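Local coordinates for protein serine protease inhibitor (Schistosoma haematobium, PDB 3STO) that probably inhibits serine proteases, as a member of the serpin family with the fold of that family, at residues A[20-25]-A[45-50]; A[206-211]-A[292-297]; A[234-239]-A[280-285]. One frame throughout, in Å; residues are numbered along the deposited sequence.

Contact 1: A[20-25]-A[45-50]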
loop_
_atom_site.group_PDB
_atom_site.type_symbol
_atom_site.label_atom_id
_atom_site.label_comp_id
_atom_site.label_asym_id
_atom_site.label_seq_id
_atom_site.Cartn_x
_atom_site.Cartn_y
_atom_site.Cartn_z
ATOM N N LYS A 20 -8.821 3.849 9.580
ATOM C CA LYS A 20 -9.726 3.696 8.445
ATOM C C LYS A 20 -10.167 5.055 7.919
ATOM O O LYS A 20 -10.389 5.217 6.714
ATOM C CB LYS A 20 -10.946 2.823 8.782
ATOM C CG LYS A 20 -10.649 1.347 8.935
ATOM C CD LYS A 20 -11.942 0.502 8.913
ATOM C CE LYS A 20 -11.623 -0.963 9.159
ATOM N NZ LYS A 20 -12.698 -1.917 8.689
ATOM N N ALA A 21 -10.312 6.020 8.827
ATOM C CA ALA A 21 -10.595 7.419 8.474
ATOM C C ALA A 21 -9.456 8.007 7.650
ATOM O O ALA A 21 -9.676 8.603 6.591
ATOM C CB ALA A 21 -10.787 8.233 9.727
ATOM N N PHE A 22 -8.236 7.830 8.142
ATOM C CA PHE A 22 -7.062 8.226 7.386
ATOM C C PHE A 22 -7.105 7.574 6.000
ATOM O O PHE A 22 -7.021 8.232 4.975
ATOM C CB PHE A 22 -5.782 7.789 8.111
ATOM C CG PHE A 22 -4.541 8.068 7.322
ATOM C CD1 PHE A 22 -4.031 9.363 7.237
ATOM C CD2 PHE A 22 -3.920 7.056 6.600
ATOM C CE1 PHE A 22 -2.904 9.634 6.471
ATOM C CE2 PHE A 22 -2.788 7.312 5.825
ATOM C CZ PHE A 22 -2.267 8.603 5.770
ATOM N N THR A 23 -7.224 6.256 5.995
ATOM C CA THR A 23 -7.203 5.477 4.766
ATOM C C THR A 23 -8.163 6.013 3.706
ATOM O O THR A 23 -7.783 6.178 2.566
ATOM C CB THR A 23 -7.459 3.987 5.043
ATOM O OG1 THR A 23 -6.313 3.442 5.719
ATOM C CG2 THR A 23 -7.623 3.281 3.746
ATOM N N HIS A 24 -9.378 6.342 4.112
ATOM C CA HIS A 24 -10.363 6.918 3.207
ATOM C C HIS A 24 -9.951 8.288 2.660
ATOM O O HIS A 24 -10.052 8.529 1.465
ATOM C CB HIS A 24 -11.751 7.000 3.879
ATOM C CG HIS A 24 -12.846 7.416 2.944
ATOM N ND1 HIS A 24 -14.066 7.884 3.381
ATOM C CD2 HIS A 24 -12.895 7.430 1.583
ATOM C CE1 HIS A 24 -14.830 8.160 2.332
ATOM N NE2 HIS A 24 -14.141 7.901 1.233
ATOM N N ALA A 25 -9.453 9.162 3.534
ATOM C CA ALA A 25 -9.053 10.501 3.140
ATOM C C ALA A 25 -7.904 10.401 2.177
ATOM O O ALA A 25 -7.833 11.114 1.158
ATOM C CB ALA A 25 -8.634 11.334 4.373
ATOM N N GLY A 45 1.290 1.822 5.074
ATOM C CA GLY A 45 2.669 2.218 5.051
ATOM C C GLY A 45 2.822 3.721 5.135
ATOM O O GLY A 45 3.803 4.191 5.691
ATOM N N ILE A 46 1.865 4.469 4.581
ATOM C CA ILE A 46 1.868 5.928 4.700
ATOM C C ILE A 46 1.596 6.271 6.151
ATOM O O ILE A 46 2.258 7.126 6.716
ATOM C CB ILE A 46 0.752 6.624 3.864
ATOM C CG1 ILE A 46 0.543 5.966 2.497
ATOM C CG2 ILE A 46 1.031 8.112 3.724
ATOM C CD1 ILE A 46 1.779 5.932 1.630
ATOM N N LEU A 47 0.626 5.580 6.753
ATOM C CA LEU A 47 0.300 5.744 8.179
ATOM C C LEU A 47 1.474 5.456 9.130
ATOM O O LEU A 47 1.727 6.231 10.035
ATOM C CB LEU A 47 -0.917 4.894 8.560
ATOM C CG LEU A 47 -1.507 5.092 9.959
ATOM C CD1 LEU A 47 -3.001 4.909 9.943
ATOM C CD2 LEU A 47 -0.876 4.140 10.951
ATOM N N PHE A 48 2.183 4.344 8.931
ATOM C CA PHE A 48 3.342 4.018 9.761
ATOM C C PHE A 48 4.485 5.026 9.597
ATOM O O PHE A 48 5.149 5.364 10.555
ATOM C CB PHE A 48 3.892 2.619 9.431
ATOM C CG PHE A 48 2.939 1.493 9.740
ATOM C CD1 PHE A 48 1.681 1.745 10.275
ATOM C CD2 PHE A 48 3.305 0.173 9.506
ATOM C CE1 PHE A 48 0.809 0.700 10.560
ATOM C CE2 PHE A 48 2.443 -0.877 9.799
ATOM C CZ PHE A 48 1.199 -0.615 10.318
ATOM N N THR A 49 4.733 5.482 8.373
ATOM C CA THR A 49 5.832 6.398 8.102
ATOM C C THR A 49 5.564 7.780 8.695
ATOM O O THR A 49 6.381 8.326 9.430
ATOM C CB THR A 49 6.025 6.566 6.623
ATOM O OG1 THR A 49 6.403 5.305 6.058
ATOM C CG2 THR A 49 7.090 7.625 6.358
ATOM N N LEU A 50 4.403 8.333 8.363
ATOM C CA LEU A 50 3.881 9.523 9.032
ATOM C C LEU A 50 3.815 9.356 10.547
ATOM O O LEU A 50 4.266 10.210 11.315
ATOM C CB LEU A 50 2.473 9.790 8.540
ATOM C CG LEU A 50 2.148 11.256 8.476
ATOM C CD1 LEU A 50 3.309 11.929 7.768
ATOM C CD2 LEU A 50 0.862 11.396 7.716
#
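Phe22 reaches from one helix of the serpin fold into the side of another, and its contacts with Ile46, Leu47 and Leu50 illustrate how a single aromatic ring can join two helices whose backbones stay well apart. Segments 20-25 and 45-50 lie within helices 18-30 and 43-55; their short axes come no closer than 10.7 Å and their directions differ by 113°.

At the start of segment 20-25, Lys20 points away from the partner helix, and its amino group hydrogen-bonds to Thr391. Two residues on, Phe22 makes the contact. Its CG stands anti to the backbone N (chi1 175°), which sends the ring across to the second helix. CD2 lies alongside the Leu47 side chain, 4.1 Å from Leu47 CD1, and the two chains run at a slant to each other. CE2 comes within 3.9 Å of Leu47 N, so the ring also packs on the helix backbone. On its other flank, CE1 approaches Leu50 CD2 at 4.3 Å.

Ile46 and Leu50 also touch Phe340 of strand 339-348, and Leu47 rests on Leu96 of helix 82-101. The result is a buried contact whose side chains are apolar, between two helices and next to strand 339-348. At the tip of the ring, the CG2 branch of Ile46 meets the edge near the ring plane, 3.9 Å from Phe22 CZ.

Contact 2: A[206-211]-A[292-297]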
loop_
_atom_site.group_PDB
_atom_site.type_symbol
_atom_site.label_atom_id
_atom_site.label_comp_id
_atom_site.label_asym_id
_atom_site.label_seq_id
_atom_site.Cartn_x
_atom_site.Cartn_y
_atom_site.Cartn_z
ATOM N N TYR A 206 -1.693 -24.471 -17.950
ATOM C CA TYR A 206 -2.950 -23.891 -18.372
ATOM C C TYR A 206 -2.827 -22.414 -18.646
ATOM O O TYR A 206 -3.803 -21.746 -18.955
ATOM C CB TYR A 206 -4.048 -24.182 -17.385
ATOM C CG TYR A 206 -4.168 -25.649 -17.115
ATOM C CD1 TYR A 206 -4.140 -26.564 -18.153
ATOM C CD2 TYR A 206 -4.292 -26.129 -15.817
ATOM C CE1 TYR A 206 -4.241 -27.925 -17.913
ATOM C CE2 TYR A 206 -4.394 -27.484 -15.564
ATOM C CZ TYR A 206 -4.370 -28.379 -16.618
ATOM O OH TYR A 206 -4.476 -29.726 -16.373
ATOM N N THR A 207 -1.610 -21.914 -18.574
ATOM C CA THR A 207 -1.382 -20.514 -18.852
ATOM C C THR A 207 -1.160 -20.393 -20.360
ATOM O O THR A 207 -0.393 -21.163 -20.935
ATOM C CB THR A 207 -0.157 -19.968 -18.052
ATOM O OG1 THR A 207 -0.391 -20.138 -16.647
ATOM C CG2 THR A 207 0.132 -18.489 -18.389
ATOM N N ARG A 208 -1.826 -19.425 -20.991
ATOM C CA ARG A 208 -1.722 -19.269 -22.432
ATOM C C ARG A 208 -1.895 -17.795 -22.880
ATOM O O ARG A 208 -2.412 -16.960 -22.129
ATOM C CB ARG A 208 -2.714 -20.237 -23.135
ATOM C CG ARG A 208 -4.153 -19.719 -23.270
ATOM C CD ARG A 208 -4.910 -19.423 -21.962
ATOM N NE ARG A 208 -6.283 -19.015 -22.293
ATOM C CZ ARG A 208 -7.313 -19.854 -22.424
ATOM N NH1 ARG A 208 -7.130 -21.148 -22.182
ATOM N NH2 ARG A 208 -8.525 -19.402 -22.787
ATOM N N LYS A 209 -1.427 -17.476 -24.088
ATOM C CA LYS A 209 -1.539 -16.126 -24.625
ATOM C C LYS A 209 -2.989 -15.788 -24.939
ATOM O O LYS A 209 -3.704 -16.570 -25.533
ATOM C CB LYS A 209 -0.702 -15.966 -25.899
ATOM C CG LYS A 209 0.727 -16.442 -25.794
ATOM C CD LYS A 209 1.630 -15.405 -25.238
ATOM C CE LYS A 209 2.948 -16.067 -24.933
ATOM N NZ LYS A 209 3.790 -15.312 -23.947
ATOM N N GLU A 210 -3.424 -14.601 -24.552
ATOM C CA GLU A 210 -4.802 -14.223 -24.793
ATOM C C GLU A 210 -4.884 -12.702 -24.944
ATOM O O GLU A 210 -4.057 -11.982 -24.407
ATOM C CB GLU A 210 -5.677 -14.747 -23.647
ATOM C CG GLU A 210 -7.170 -14.401 -23.717
ATOM C CD GLU A 210 -8.038 -15.388 -22.932
ATOM O OE1 GLU A 210 -7.615 -16.561 -22.805
ATOM O OE2 GLU A 210 -9.136 -15.003 -22.457
ATOM N N ASP A 211 -5.872 -12.215 -25.682
ATOM C CA ASP A 211 -6.051 -10.780 -25.839
ATOM C C ASP A 211 -6.547 -10.075 -24.591
ATOM O O ASP A 211 -7.429 -10.574 -23.898
ATOM C CB ASP A 211 -6.987 -10.472 -27.014
ATOM C CG ASP A 211 -6.223 -10.215 -28.294
ATOM O OD1 ASP A 211 -5.027 -10.622 -28.371
ATOM O OD2 ASP A 211 -6.813 -9.605 -29.211
ATOM N N SER A 292 -14.990 -20.282 -13.367
ATOM C CA SER A 292 -13.962 -20.324 -14.399
ATOM C C SER A 292 -13.242 -18.966 -14.348
ATOM O O SER A 292 -13.806 -17.936 -14.705
ATOM C CB SER A 292 -14.595 -20.536 -15.766
ATOM O OG SER A 292 -13.656 -20.291 -16.791
ATOM N N LEU A 293 -12.014 -18.973 -13.858
ATOM C CA LEU A 293 -11.271 -17.749 -13.633
ATOM C C LEU A 293 -10.147 -17.612 -14.640
ATOM O O LEU A 293 -9.312 -18.501 -14.765
ATOM C CB LEU A 293 -10.689 -17.742 -12.211
ATOM C CG LEU A 293 -9.644 -16.682 -11.823
ATOM C CD1 LEU A 293 -10.212 -15.293 -11.967
ATOM C CD2 LEU A 293 -9.122 -16.896 -10.379
ATOM N N ARG A 294 -10.105 -16.495 -15.350
ATOM C CA ARG A 294 -8.905 -16.186 -16.127
ATOM C C ARG A 294 -8.334 -14.887 -15.664
ATOM O O ARG A 294 -9.047 -13.903 -15.496
ATOM C CB ARG A 294 -9.203 -16.093 -17.613
ATOM C CG ARG A 294 -9.968 -17.267 -18.158
ATOM C CD ARG A 294 -9.810 -17.307 -19.644
ATOM N NE ARG A 294 -10.723 -18.253 -20.234
ATOM C CZ ARG A 294 -11.480 -17.970 -21.276
ATOM N NH1 ARG A 294 -11.413 -16.763 -21.821
ATOM N NH2 ARG A 294 -12.287 -18.888 -21.773
ATOM N N LEU A 295 -7.028 -14.875 -15.512
ATOM C CA LEU A 295 -6.368 -13.792 -14.838
ATOM C C LEU A 295 -4.987 -13.641 -15.461
ATOM O O LEU A 295 -4.208 -14.585 -15.488
ATOM C CB LEU A 295 -6.274 -14.094 -13.315
ATOM C CG LEU A 295 -5.629 -13.064 -12.379
ATOM C CD1 LEU A 295 -6.453 -11.762 -12.366
ATOM C CD2 LEU A 295 -5.419 -13.582 -10.927
ATOM N N PRO A 296 -4.671 -12.427 -15.932
ATOM C CA PRO A 296 -3.325 -12.134 -16.442
ATOM C C PRO A 296 -2.222 -12.305 -15.363
ATOM O O PRO A 296 -2.413 -11.990 -14.183
ATOM C CB PRO A 296 -3.436 -10.652 -16.868
ATOM C CG PRO A 296 -4.885 -10.353 -16.886
ATOM C CD PRO A 296 -5.528 -11.226 -15.901
ATOM N N LYS A 297 -1.066 -12.803 -15.769
ATOM C CA LYS A 297 0.084 -12.707 -14.910
ATOM C C LYS A 297 0.748 -11.361 -15.223
ATOM O O LYS A 297 0.860 -10.965 -16.367
ATOM C CB LYS A 297 1.035 -13.876 -15.099
ATOM C CG LYS A 297 1.817 -13.837 -16.331
ATOM C CD LYS A 297 2.539 -15.170 -16.519
ATOM C CE LYS A 297 3.278 -15.590 -15.262
ATOM N NZ LYS A 297 4.207 -16.747 -15.542
#
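Glu210 is held between Arg208 and Arg294, a small salt-bridge network in which one carboxylate serves two guanidinium groups through different oxygens. Within its own strand, Glu210 OE1 takes both Arg208 NE at 2.8 Å and Arg208 NH2 at 3.0 Å, a side-on grip lying almost in the guanidinium plane. Across the contact, Arg294 NH1 reaches Glu210 OE2 at 2.9 Å, but this salt bridge contains only a weak hydrogen bond, bent to 128° at the hydrogen, with the carboxylate and guanidinium planes 75° apart.

The bend of the Arg208 chain at chi2 (-62°) folds its guanidinium back beside Glu210 and over Arg294. There Arg208 NH2 sits above the centre of one face of the Arg294 guanidinium, 3.6 Å from Arg294 CZ. The carboxylate of Glu210, bound to both, probably lets the two guanidinium groups lie this close.

Further out, the Arg294 side chain touches His376 of strand 373-376, and Glu210 touches Met224 and Thr378. Strand 208-215 pairs with strand 218-236, which pairs in turn with strand 287-305. The network thus joins two strands that share a neighbour, a surface cross-link over the strands that correspond to sheet C of the serpin fold.

Contact 3: A[234-239]-A[280-285]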
loop_
_atom_site.group_PDB
_atom_site.type_symbol
_atom_site.label_atom_id
_atom_site.label_comp_id
_atom_site.label_asym_id
_atom_site.label_seq_id
_atom_site.Cartn_x
_atom_site.Cartn_y
_atom_site.Cartn_z
ATOM N N GLY A 234 -19.504 -12.550 -6.266
ATOM C CA GLY A 234 -20.744 -11.811 -6.198
ATOM C C GLY A 234 -20.863 -10.915 -7.410
ATOM O O GLY A 234 -19.846 -10.391 -7.892
ATOM N N LYS A 235 -22.101 -10.719 -7.877
ATOM C CA LYS A 235 -22.405 -9.803 -8.971
ATOM C C LYS A 235 -23.206 -8.611 -8.488
ATOM O O LYS A 235 -24.235 -8.773 -7.846
ATOM C CB LYS A 235 -23.194 -10.525 -10.045
ATOM C CG LYS A 235 -23.566 -9.668 -11.228
ATOM C CD LYS A 235 -23.555 -10.524 -12.528
ATOM C CE LYS A 235 -24.947 -10.661 -13.140
ATOM N NZ LYS A 235 -25.050 -11.781 -14.144
ATOM N N PHE A 236 -22.736 -7.406 -8.800
ATOM C CA PHE A 236 -23.373 -6.209 -8.293
ATOM C C PHE A 236 -23.840 -5.370 -9.469
ATOM O O PHE A 236 -23.177 -4.433 -9.900
ATOM C CB PHE A 236 -22.420 -5.472 -7.351
ATOM C CG PHE A 236 -21.955 -6.331 -6.189
ATOM C CD1 PHE A 236 -20.869 -7.191 -6.328
ATOM C CD2 PHE A 236 -22.633 -6.308 -4.975
ATOM C CE1 PHE A 236 -20.461 -7.990 -5.293
ATOM C CE2 PHE A 236 -22.212 -7.090 -3.913
ATOM C CZ PHE A 236 -21.121 -7.941 -4.078
ATOM N N GLU A 237 -25.010 -5.739 -9.973
ATOM C CA GLU A 237 -25.551 -5.219 -11.220
ATOM C C GLU A 237 -25.724 -3.715 -11.194
ATOM O O GLU A 237 -25.429 -3.025 -12.169
ATOM C CB GLU A 237 -26.894 -5.873 -11.498
ATOM C CG GLU A 237 -26.812 -7.207 -12.204
ATOM C CD GLU A 237 -26.757 -7.040 -13.718
ATOM O OE1 GLU A 237 -26.678 -5.877 -14.186
ATOM O OE2 GLU A 237 -26.802 -8.063 -14.442
ATOM N N ASP A 238 -26.214 -3.220 -10.068
ATOM C CA ASP A 238 -26.464 -1.800 -9.886
ATOM C C ASP A 238 -25.184 -0.961 -9.846
ATOM O O ASP A 238 -25.163 0.142 -10.350
ATOM C CB ASP A 238 -27.290 -1.583 -8.620
ATOM C CG ASP A 238 -28.773 -1.866 -8.833
ATOM O OD1 ASP A 238 -29.583 -1.355 -8.028
ATOM O OD2 ASP A 238 -29.133 -2.587 -9.804
ATOM N N GLU A 239 -24.108 -1.479 -9.278
ATOM C CA GLU A 239 -22.842 -0.762 -9.326
ATOM C C GLU A 239 -22.059 -1.094 -10.593
ATOM O O GLU A 239 -21.003 -0.543 -10.843
ATOM C CB GLU A 239 -21.999 -1.081 -8.089
ATOM C CG GLU A 239 -22.680 -0.723 -6.781
ATOM C CD GLU A 239 -23.473 -1.856 -6.162
ATOM O OE1 GLU A 239 -24.005 -2.727 -6.895
ATOM O OE2 GLU A 239 -23.576 -1.868 -4.928
ATOM N N SER A 280 -15.183 -3.922 2.586
ATOM C CA SER A 280 -15.591 -4.981 3.510
ATOM C C SER A 280 -17.073 -5.309 3.419
ATOM O O SER A 280 -17.441 -6.463 3.582
ATOM C CB SER A 280 -15.188 -4.664 4.959
ATOM O OG SER A 280 -15.821 -3.494 5.429
ATOM N N GLU A 281 -17.906 -4.304 3.148
ATOM C CA GLU A 281 -19.342 -4.509 2.945
ATOM C C GLU A 281 -19.639 -5.349 1.721
ATOM O O GLU A 281 -20.646 -6.050 1.704
ATOM C CB GLU A 281 -20.090 -3.169 2.817
ATOM C CG GLU A 281 -20.062 -2.330 4.102
ATOM C CD GLU A 281 -20.865 -1.042 4.001
ATOM O OE1 GLU A 281 -21.687 -0.939 3.063
ATOM O OE2 GLU A 281 -20.677 -0.133 4.859
ATOM N N TYR A 282 -18.774 -5.253 0.695
ATOM C CA TYR A 282 -18.898 -6.071 -0.508
ATOM C C TYR A 282 -18.330 -7.438 -0.256
ATOM O O TYR A 282 -18.937 -8.435 -0.618
ATOM C CB TYR A 282 -18.238 -5.409 -1.730
ATOM C CG TYR A 282 -19.040 -4.231 -2.164
ATOM C CD1 TYR A 282 -18.969 -3.036 -1.466
ATOM C CD2 TYR A 282 -19.941 -4.333 -3.184
ATOM C CE1 TYR A 282 -19.749 -1.930 -1.822
ATOM C CE2 TYR A 282 -20.734 -3.250 -3.555
ATOM C CZ TYR A 282 -20.636 -2.044 -2.869
ATOM O OH TYR A 282 -21.417 -0.956 -3.232
ATOM N N VAL A 283 -17.163 -7.494 0.369
ATOM C CA VAL A 283 -16.540 -8.781 0.630
ATOM C C VAL A 283 -17.419 -9.675 1.521
ATOM O O VAL A 283 -17.495 -10.894 1.298
ATOM C CB VAL A 283 -15.092 -8.600 1.160
ATOM C CG1 VAL A 283 -14.444 -9.940 1.526
ATOM C CG2 VAL A 283 -14.243 -7.900 0.107
ATOM N N LYS A 284 -18.118 -9.066 2.491
ATOM C CA LYS A 284 -19.025 -9.815 3.362
ATOM C C LYS A 284 -20.168 -10.474 2.590
ATOM O O LYS A 284 -20.684 -11.485 3.030
ATOM C CB LYS A 284 -19.604 -8.938 4.479
ATOM N N ASN A 285 -20.563 -9.917 1.449
ATOM C CA ASN A 285 -21.691 -10.472 0.699
ATOM C C ASN A 285 -21.379 -11.448 -0.443
ATOM O O ASN A 285 -22.272 -11.869 -1.180
ATOM C CB ASN A 285 -22.641 -9.354 0.231
ATOM C CG ASN A 285 -23.350 -8.668 1.404
ATOM O OD1 ASN A 285 -23.567 -9.275 2.463
ATOM N ND2 ASN A 285 -23.700 -7.402 1.224
#
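A T-shaped aromatic pair, reinforced by a hydrogen bond from the same tyrosine, fastens the end of a serpin strand to a short helix at the protein surface. Phe236, the last residue of strand 218-236, and Tyr282 of helix 279-283 form the pair: the edge of the Tyr282 ring is directed at one face of Phe236, with centroids 5.1 Å apart and planes at 63°. The touching corner is Tyr282 CD2, which stands above the Phe236 ring towards its rim and lies 3.6 Å from Phe236 CE2.

The other end of the tyrosine is tied by Glu239, from the turn that follows the strand. Tyr282 OH donates to Glu239 OE2 at 2.9 Å, meeting the oxygen on its anti side and 29° out of the carboxylate plane. The glutamate and tyrosine side chains arrive from opposite directions. Glu239 OE2 lies near the plane of the tyrosine ring, at its edge, and the bend of the glutamate chain at chi2 (92°) brings its carboxylate there. With the ring lodged against Phe236 and its hydroxyl bonded to Glu239, both ends of Tyr282 are positioned by one short piece of chain.

Around this pair, Ile243 of strand 241-247 touches both aromatic side chains, and Lys277, just before the helix, touches Glu239 and Tyr282. Val283 points away from segment 234-239 and packs on Tyr386 of strand 381-387, so helix 279-283 lies between the end of strand 218-236 and strand 381-387.

In the fold
Followed from the N terminus, the chain first closes a short loop at contact 1, where only 19 residues separate segments 20-25 and 45-50. Contact 2 opens much later, at strand 208-215, and spans 80 residues before closing on strand 287-305. Contact 3 opens and closes within that span, linking the end of strand 218-236 to helix 279-283; strand 218-236 itself lies between the two strands of contact 2 in the sheet. Contact 1 ties helices in the interior, whereas contacts 2 and 3 lie at the surface. The centres of contacts 1 and 3 are 25 Å apart, although their nearest atoms are about 5 Å apart.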